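Local coordinates for protein topoisomerase IV subunit A (Escherichia coli, PDB 1ZVT) that forms the DNA-binding C-terminal domain of the ParC subunit, which probably helps topoisomerase IV select its DNA substrates during decatenation and supercoil removal, at residues 9-14 with 31-36; 15-20 with 65-70; 37-42 with 87-92. All blocks are in the same frame, centred on the assembly; numbering follows the deposited sequence.

The three contacts gather round one sheet of the ParC C-terminal domain, a beta-pinwheel: the four-stranded antiparallel sheet that runs 35-42, 3-9, 13-18, 72-73. Contact 1 and contact 2 share strand 13-18 and cross along the chain, their centres about 14 Å apart. Contact 3 takes up strand 35-42 where contact 1 leaves it, about 15 Å away centre to centre, and sets it against strand 86-90 of the next sheet. Contacts 2 and 3, with centres about 13 Å apart, are joined by a probable hydrogen bond from H20 to G41. Contacts 1 and 2 join loops to this sheet, while contact 3 packs one of its outermost strands on the next blade.

Contact 1: residues 9-14 with 31-36; sequences SQMGWV and AGDSFK
With OG between the backbone N and the carbonyl carbon (chi1 76°), S9 faces D33, whose CG lies anti to its own backbone N (chi1 -160°); the carboxylate beyond meets the type I turn S9-G12. S9 OG donates to D33 OD2 at 2.7 Å, on the syn side and close to the carboxylate plane, while it accepts the N-H of W13. The other oxygen, D33 OD1, takes the M11 N-H (N to OD1, 2.9 Å) and the N-H of S34 from opposite faces of the carboxylate. These donors and the S9 hydroxyl grip both oxygens and probably hold the group in its rotation. M11 and D33 run past each other in opposite senses, M11 CG 3.3 Å from D33 OD1.

Beside this site Q10 N donates to S34 O at 2.7 Å, nearly along the C=O axis. The Q10 side chain bends at chi2 and crosses that of K36 at about a right angle; its NE2 reaches F35 O at 3.1 Å, with the acceptor close to the amide plane. Water 1 links Q10 OE1 to K36 NZ.

The contact thus closes the turn between strands 3-9 and 13-18 over the start of strand 35-42, S9 and F35 forming an antiparallel non-hydrogen-bonded pair. V14 pairs with E72 of strand 72-73 across the sheet, whereas F35, on strand 35-42, packs on V7 and Y29.

Contact 2: residues 15-20 with 65-70; sequences RSAKGH and PSARGQ
R15 lays its guanidinium against Q70, whose carbonyl carbon lies 3.6 Å above one face of the group, offset toward the rim. Its CG stands between the backbone N and the carbonyl carbon (chi1 76°), and the chain bends at chi3 on its way to the carbonyls of 65-70. There NH1 donates to A67 O at 3.0 Å, the acceptor lying almost in the guanidinium plane. R15 NH2 is bonded to N28 O outside the two segments, and water 2 accepts from it while donating to Q70 O. Y29 adds a cation-pi contact to the same group. An alanine in place of R15 would probably leave A67 O and N28 O without these donors and open a gap beside the Q70 carbonyl.

The backbones meet beside the arginine. S16 N donates to P65 O at 2.8 Å with an N-H...O angle of 173°, and S66 CA makes a CA-H...O contact to S16 O. Farther on, the methyl groups of A17 and A67 touch, CB to CB 3.8 Å, and water 3 accepts from both K18 N and A67 N.

Residues 65-70 therefore run beside strand 13-18 as the chain leaves strand 55-59 of the next sheet and returns to strand 72-73. On its other side the strand pairs with 3-9, through R15 with V7 and A17 with T5.

Contact 3: residues 37-42 with 87-92; sequences AAVKGK and DHMLME
V39, M89 and M91 supply the apolar part of this contact, V39 CG2 lying 3.8 Å from M89 CG where the two side chains cross obliquely. The same V39 methyl lies 3.8 Å from M91 CB, thus shared between the two methionines. M89 bends at chi3 (59°), which brings its CE to A37, 4.2 Å from A37 CB.

Side chains also meet backbone. M89 CE lies 3.4 Å from A37 O, and V39 CG1 packs on M89 O. The M91 chain, extended beyond CG, passes K40 O and places SD 3.9 Å from G41 N and CE 3.4 Å from K42 O. A beta carbon at G41 would collide with M91 CG.

The polar link is by water: water 4 accepts from K40 N at 3.1 Å and may donate to M91 O.

No direct hydrogen bond joins the two segments: strands 37-42 and 87-90 run nearly parallel (19°), but their axes come no closer than 7.1 Å, too far for backbone pairing. Strands 35-42 and 86-90 are outermost in adjacent sheets, meeting through side chains that also touch I6, L8, V47 and F49. The chemistry implies a blade-to-blade interface held by methionine and valine packing.

Contact 1: residues 9-14 with 31-36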
loop_
_atom_site.group_PDB
_atom_site.type_symbol
_atom_site.label_atom_id
_atom_site.label_comp_id
_atom_site.label_asym_id
_atom_site.label_seq_id
_atom_site.Cartn_x
_atom_site.Cartn_y
_atom_site.Cartn_z
ATOM N N SER A 9 -15.301 -0.362 5.029
ATOM C CA SER A 9 -16.237 -0.542 3.934
ATOM C C SER A 9 -15.888 0.353 2.740
ATOM O O SER A 9 -15.071 1.282 2.853
ATOM C CB SER A 9 -17.663 -0.262 4.400
ATOM O OG SER A 9 -17.871 1.139 4.529
ATOM N N GLN A 10 -16.531 0.070 1.598
ATOM C CA GLN A 10 -16.281 0.819 0.356
ATOM C C GLN A 10 -16.541 2.315 0.529
ATOM O O GLN A 10 -15.818 3.155 -0.026
ATOM C CB GLN A 10 -17.179 0.276 -0.763
ATOM C CG GLN A 10 -16.770 -1.094 -1.280
ATOM C CD GLN A 10 -15.358 -1.117 -1.850
ATOM O OE1 GLN A 10 -14.858 -0.110 -2.379
ATOM N NE2 GLN A 10 -14.694 -2.265 -1.719
ATOM N N MET A 11 -17.553 2.624 1.338
ATOM C CA MET A 11 -17.947 4.022 1.598
ATOM C C MET A 11 -17.150 4.688 2.716
ATOM O O MET A 11 -17.407 5.848 3.052
ATOM C CB MET A 11 -19.428 4.090 1.925
ATOM C CG MET A 11 -20.360 3.685 0.773
ATOM S SD MET A 11 -20.132 4.735 -0.658
ATOM C CE MET A 11 -19.216 3.688 -1.784
ATOM N N GLY A 12 -16.186 3.970 3.300
ATOM C CA GLY A 12 -15.314 4.575 4.308
ATOM C C GLY A 12 -15.875 4.543 5.714
ATOM O O GLY A 12 -15.539 5.405 6.537
ATOM N N TRP A 13 -16.688 3.528 6.000
ATOM C CA TRP A 13 -17.233 3.312 7.329
ATOM C C TRP A 13 -16.460 2.194 7.984
ATOM O O TRP A 13 -16.020 1.248 7.311
ATOM C CB TRP A 13 -18.714 2.945 7.247
ATOM C CG TRP A 13 -19.570 4.133 6.910
ATOM C CD1 TRP A 13 -19.316 5.081 5.958
ATOM C CD2 TRP A 13 -20.797 4.505 7.534
ATOM N NE1 TRP A 13 -20.328 6.016 5.935
ATOM C CE2 TRP A 13 -21.243 5.694 6.904
ATOM C CE3 TRP A 13 -21.568 3.953 8.567
ATOM C CZ2 TRP A 13 -22.435 6.337 7.268
ATOM C CZ3 TRP A 13 -22.757 4.600 8.935
ATOM C CH2 TRP A 13 -23.174 5.776 8.282
ATOM N N VAL A 14 -16.272 2.303 9.292
ATOM C CA VAL A 14 -15.434 1.338 10.011
ATOM C C VAL A 14 -16.114 0.794 11.244
ATOM O O VAL A 14 -17.005 1.428 11.803
ATOM C CB VAL A 14 -14.077 1.950 10.447
ATOM C CG1 VAL A 14 -13.184 2.137 9.247
ATOM C CG2 VAL A 14 -14.269 3.308 11.187
ATOM N N ALA A 31 -27.251 0.397 3.003
ATOM C CA ALA A 31 -27.639 0.299 1.605
ATOM C C ALA A 31 -26.615 0.980 0.700
ATOM O O ALA A 31 -26.231 2.125 0.947
ATOM C CB ALA A 31 -29.014 0.947 1.404
ATOM N N GLY A 32 -26.166 0.275 -0.335
ATOM C CA GLY A 32 -25.173 0.819 -1.267
ATOM C C GLY A 32 -23.725 0.631 -0.812
ATOM O O GLY A 32 -22.792 1.024 -1.511
ATOM N N ASP A 33 -23.530 0.045 0.359
ATOM C CA ASP A 33 -22.166 -0.122 0.872
ATOM C C ASP A 33 -21.825 -1.603 0.958
ATOM O O ASP A 33 -22.712 -2.466 0.932
ATOM C CB ASP A 33 -22.044 0.558 2.239
ATOM C CG ASP A 33 -20.595 0.870 2.639
ATOM O OD1 ASP A 33 -19.657 0.658 1.842
ATOM O OD2 ASP A 33 -20.408 1.359 3.771
ATOM N N SER A 34 -20.533 -1.896 1.066
ATOM C CA SER A 34 -20.083 -3.269 1.201
ATOM C C SER A 34 -18.621 -3.304 1.617
ATOM O O SER A 34 -17.953 -2.268 1.706
ATOM C CB SER A 34 -20.270 -4.035 -0.124
ATOM O OG SER A 34 -19.524 -3.426 -1.161
ATOM N N PHE A 35 -18.142 -4.528 1.807
ATOM C CA PHE A 35 -16.814 -4.815 2.331
ATOM C C PHE A 35 -15.705 -4.274 1.439
ATOM O O PHE A 35 -15.786 -4.373 0.206
ATOM C CB PHE A 35 -16.659 -6.334 2.456
ATOM C CG PHE A 35 -15.298 -6.759 2.911
ATOM C CD1 PHE A 35 -14.937 -6.624 4.249
ATOM C CD2 PHE A 35 -14.363 -7.292 1.991
ATOM C CE1 PHE A 35 -13.663 -7.034 4.681
ATOM C CE2 PHE A 35 -13.111 -7.699 2.398
ATOM C CZ PHE A 35 -12.754 -7.575 3.755
ATOM N N LYS A 36 -14.657 -3.740 2.079
ATOM C CA LYS A 36 -13.462 -3.291 1.372
ATOM C C LYS A 36 -12.204 -4.003 1.859
ATOM O O LYS A 36 -11.431 -4.487 1.048
ATOM C CB LYS A 36 -13.287 -1.772 1.485
ATOM C CG LYS A 36 -12.019 -1.273 0.713
ATOM C CD LYS A 36 -12.002 0.255 0.534
ATOM C CE LYS A 36 -10.610 0.721 0.112
ATOM N NZ LYS A 36 -10.124 0.119 -1.162
HETATM O O HOH W 1 -12.254 0.626 -3.139
#

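Contact 2: residues 15-20 with 65-70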
loop_
_atom_site.group_PDB
_atom_site.type_symbol
_atom_site.label_atom_id
_atom_site.label_comp_id
_atom_site.label_asym_id
_atom_site.label_seq_id
_atom_site.Cartn_x
_atom_site.Cartn_y
_atom_site.Cartn_z
ATOM N N ARG A 15 -15.657 -0.378 11.691
ATOM C CA ARG A 15 -16.055 -0.917 12.974
ATOM C C ARG A 15 -14.945 -1.837 13.478
ATOM O O ARG A 15 -14.064 -2.226 12.709
ATOM C CB ARG A 15 -17.371 -1.666 12.865
ATOM C CG ARG A 15 -17.249 -3.036 12.223
ATOM C CD ARG A 15 -18.603 -3.500 11.759
ATOM N NE ARG A 15 -18.943 -3.052 10.407
ATOM C CZ ARG A 15 -20.103 -3.303 9.807
ATOM N NH1 ARG A 15 -21.056 -3.987 10.438
ATOM N NH2 ARG A 15 -20.322 -2.879 8.586
ATOM N N SER A 16 -14.996 -2.166 14.766
ATOM C CA SER A 16 -13.997 -3.030 15.405
ATOM C C SER A 16 -14.733 -4.235 15.961
ATOM O O SER A 16 -15.506 -4.098 16.911
ATOM C CB SER A 16 -13.274 -2.278 16.537
ATOM O OG SER A 16 -12.323 -3.103 17.203
ATOM N N ALA A 17 -14.510 -5.400 15.369
ATOM C CA ALA A 17 -15.192 -6.626 15.792
ATOM C C ALA A 17 -14.312 -7.373 16.776
ATOM O O ALA A 17 -13.098 -7.379 16.637
ATOM C CB ALA A 17 -15.490 -7.495 14.594
ATOM N N LYS A 18 -14.922 -7.987 17.784
ATOM C CA LYS A 18 -14.173 -8.796 18.740
ATOM C C LYS A 18 -13.695 -10.066 18.047
ATOM O O LYS A 18 -14.459 -10.694 17.330
ATOM C CB LYS A 18 -15.075 -9.181 19.918
ATOM C CG LYS A 18 -15.548 -8.000 20.739
ATOM C CD LYS A 18 -16.335 -8.475 21.956
ATOM C CE LYS A 18 -16.809 -7.289 22.792
ATOM N NZ LYS A 18 -17.106 -7.684 24.194
ATOM N N GLY A 19 -12.434 -10.432 18.262
ATOM C CA GLY A 19 -11.881 -11.667 17.719
ATOM C C GLY A 19 -11.213 -11.529 16.367
ATOM O O GLY A 19 -11.322 -10.484 15.717
ATOM N N HIS A 20 -10.536 -12.595 15.939
ATOM C CA HIS A 20 -9.849 -12.598 14.646
ATOM C C HIS A 20 -10.579 -13.437 13.591
ATOM O O HIS A 20 -10.171 -13.440 12.414
ATOM C CB HIS A 20 -8.410 -13.096 14.808
ATOM C CG HIS A 20 -7.499 -12.129 15.499
ATOM N ND1 HIS A 20 -6.247 -12.486 15.949
ATOM C CD2 HIS A 20 -7.653 -10.820 15.808
ATOM C CE1 HIS A 20 -5.661 -11.431 16.489
ATOM N NE2 HIS A 20 -6.495 -10.408 16.420
ATOM N N PRO A 65 -17.277 1.397 16.856
ATOM C CA PRO A 65 -18.447 0.557 17.131
ATOM C C PRO A 65 -18.158 -0.927 16.875
ATOM O O PRO A 65 -17.208 -1.264 16.165
ATOM C CB PRO A 65 -19.505 1.101 16.156
ATOM C CG PRO A 65 -18.712 1.659 15.016
ATOM C CD PRO A 65 -17.447 2.213 15.639
ATOM N N SER A 66 -18.976 -1.808 17.454
ATOM C CA SER A 66 -18.755 -3.248 17.313
ATOM C C SER A 66 -19.271 -3.811 15.985
ATOM O O SER A 66 -19.781 -3.074 15.147
ATOM C CB SER A 66 -19.418 -3.988 18.480
ATOM O OG SER A 66 -20.805 -4.130 18.234
ATOM N N ALA A 67 -19.174 -5.136 15.830
ATOM C CA ALA A 67 -19.563 -5.814 14.580
ATOM C C ALA A 67 -21.023 -5.591 14.221
ATOM O O ALA A 67 -21.372 -5.479 13.052
ATOM C CB ALA A 67 -19.279 -7.307 14.680
ATOM N N ARG A 68 -21.866 -5.552 15.247
ATOM C CA ARG A 68 -23.282 -5.253 15.078
ATOM C C ARG A 68 -23.480 -3.788 14.708
ATOM O O ARG A 68 -22.834 -2.888 15.252
ATOM C CB ARG A 68 -24.048 -5.609 16.352
ATOM C CG ARG A 68 -23.959 -7.081 16.683
ATOM C CD ARG A 68 -24.138 -7.364 18.171
ATOM N NE ARG A 68 -24.130 -8.806 18.409
ATOM C CZ ARG A 68 -25.211 -9.534 18.685
ATOM N NH1 ARG A 68 -26.407 -8.960 18.791
ATOM N NH2 ARG A 68 -25.094 -10.845 18.868
ATOM N N GLY A 69 -24.386 -3.545 13.779
ATOM C CA GLY A 69 -24.558 -2.202 13.273
ATOM C C GLY A 69 -23.826 -2.135 11.955
ATOM O O GLY A 69 -23.422 -3.174 11.415
ATOM N N GLN A 70 -23.675 -0.926 11.429
ATOM C CA GLN A 70 -23.201 -0.734 10.064
ATOM C C GLN A 70 -21.899 0.064 10.073
ATOM O O GLN A 70 -21.413 0.518 9.038
ATOM C CB GLN A 70 -24.299 -0.057 9.218
ATOM C CG GLN A 70 -25.463 -1.010 8.911
ATOM C CD GLN A 70 -26.741 -0.319 8.416
ATOM O OE1 GLN A 70 -27.005 0.851 8.721
ATOM N NE2 GLN A 70 -27.547 -1.055 7.657
HETATM O O HOH W 2 -19.106 -0.224 7.510
HETATM O O HOH W 3 -18.059 -7.285 18.071
#

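Contact 3: residues 37-42 with 87-92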
loop_
_atom_site.group_PDB
_atom_site.type_symbol
_atom_site.label_atom_id
_atom_site.label_comp_id
_atom_site.label_asym_id
_atom_site.label_seq_id
_atom_site.Cartn_x
_atom_site.Cartn_y
_atom_site.Cartn_z
ATOM N N ALA A 37 -12.007 -4.055 3.176
ATOM C CA ALA A 37 -10.802 -4.639 3.748
ATOM C C ALA A 37 -10.975 -4.879 5.231
ATOM O O ALA A 37 -11.778 -4.202 5.901
ATOM C CB ALA A 37 -9.572 -3.740 3.500
ATOM N N ALA A 38 -10.166 -5.807 5.744
ATOM C CA ALA A 38 -10.099 -6.045 7.180
ATOM C C ALA A 38 -8.646 -6.206 7.610
ATOM O O ALA A 38 -7.809 -6.742 6.846
ATOM C CB ALA A 38 -10.920 -7.255 7.574
ATOM N N VAL A 39 -8.350 -5.729 8.813
ATOM C CA VAL A 39 -7.036 -5.974 9.441
ATOM C C VAL A 39 -7.251 -6.503 10.849
ATOM O O VAL A 39 -8.323 -6.357 11.425
ATOM C CB VAL A 39 -6.139 -4.711 9.453
ATOM C CG1 VAL A 39 -5.814 -4.284 7.994
ATOM C CG2 VAL A 39 -6.822 -3.590 10.192
ATOM N N LYS A 40 -6.234 -7.131 11.416
ATOM C CA LYS A 40 -6.401 -7.702 12.758
ATOM C C LYS A 40 -5.272 -7.267 13.671
ATOM O O LYS A 40 -4.177 -6.910 13.214
ATOM C CB LYS A 40 -6.497 -9.224 12.699
ATOM C CG LYS A 40 -5.195 -9.924 12.289
ATOM C CD LYS A 40 -5.372 -11.446 12.320
ATOM C CE LYS A 40 -4.167 -12.165 11.731
ATOM N NZ LYS A 40 -4.070 -11.936 10.242
ATOM N N GLY A 41 -5.557 -7.272 14.965
ATOM C CA GLY A 41 -4.568 -6.860 15.941
ATOM C C GLY A 41 -5.161 -6.967 17.318
ATOM O O GLY A 41 -6.044 -7.784 17.556
ATOM N N LYS A 42 -4.663 -6.126 18.215
ATOM C CA LYS A 42 -5.136 -6.116 19.603
ATOM C C LYS A 42 -5.803 -4.794 19.905
ATOM O O LYS A 42 -5.507 -3.784 19.277
ATOM C CB LYS A 42 -3.960 -6.326 20.559
ATOM C CG LYS A 42 -3.389 -7.747 20.529
ATOM C CD LYS A 42 -2.126 -7.841 21.387
ATOM C CE LYS A 42 -1.511 -9.240 21.313
ATOM N NZ LYS A 42 -0.962 -9.651 22.636
ATOM N N ASP A 87 -7.809 5.049 1.528
ATOM C CA ASP A 87 -7.517 3.985 0.577
ATOM C C ASP A 87 -6.846 2.762 1.171
ATOM O O ASP A 87 -6.908 1.668 0.602
ATOM C CB ASP A 87 -6.662 4.544 -0.570
ATOM C CG ASP A 87 -7.395 5.580 -1.387
ATOM O OD1 ASP A 87 -8.640 5.698 -1.257
ATOM O OD2 ASP A 87 -6.731 6.309 -2.157
ATOM N N HIS A 88 -6.177 2.950 2.314
ATOM C CA HIS A 88 -5.355 1.898 2.876
ATOM C C HIS A 88 -5.496 1.851 4.389
ATOM O O HIS A 88 -5.608 2.905 5.038
ATOM C CB HIS A 88 -3.866 2.064 2.505
ATOM C CG HIS A 88 -3.634 2.476 1.076
ATOM N ND1 HIS A 88 -3.715 1.592 0.023
ATOM C CD2 HIS A 88 -3.331 3.679 0.535
ATOM C CE1 HIS A 88 -3.485 2.234 -1.105
ATOM N NE2 HIS A 88 -3.243 3.501 -0.824
ATOM N N MET A 89 -5.489 0.631 4.926
ATOM C CA MET A 89 -5.642 0.387 6.354
ATOM C C MET A 89 -4.588 -0.623 6.817
ATOM O O MET A 89 -4.370 -1.653 6.146
ATOM C CB MET A 89 -7.046 -0.179 6.629
ATOM C CG MET A 89 -7.330 -0.480 8.077
ATOM S SD MET A 89 -9.071 -0.916 8.450
ATOM C CE MET A 89 -9.340 -2.372 7.422
ATOM N N LEU A 90 -3.933 -0.339 7.938
ATOM C CA LEU A 90 -2.867 -1.204 8.453
ATOM C C LEU A 90 -2.985 -1.356 9.958
ATOM O O LEU A 90 -3.370 -0.411 10.672
ATOM C CB LEU A 90 -1.494 -0.593 8.166
ATOM C CG LEU A 90 -1.078 -0.582 6.695
ATOM C CD1 LEU A 90 -1.553 0.674 5.980
ATOM C CD2 LEU A 90 0.436 -0.708 6.627
ATOM N N MET A 91 -2.587 -2.519 10.455
ATOM C CA MET A 91 -2.472 -2.748 11.876
ATOM C C MET A 91 -1.303 -3.710 12.050
ATOM O O MET A 91 -1.400 -4.875 11.668
ATOM C CB MET A 91 -3.778 -3.346 12.414
ATOM C CG MET A 91 -4.000 -3.178 13.864
ATOM S SD MET A 91 -5.734 -3.479 14.300
ATOM C CE MET A 91 -5.761 -2.927 15.991
ATOM N N GLU A 92 -0.194 -3.198 12.577
ATOM C CA GLU A 92 1.071 -3.938 12.684
ATOM C C GLU A 92 1.769 -3.580 13.989
ATOM O O GLU A 92 1.342 -2.670 14.715
ATOM C CB GLU A 92 2.004 -3.568 11.506
ATOM C CG GLU A 92 1.391 -3.751 10.087
ATOM C CD GLU A 92 1.198 -5.229 9.670
ATOM O OE1 GLU A 92 1.930 -6.106 10.173
ATOM O OE2 GLU A 92 0.316 -5.547 8.825
HETATM O O HOH W 4 -3.383 -6.895 10.209
#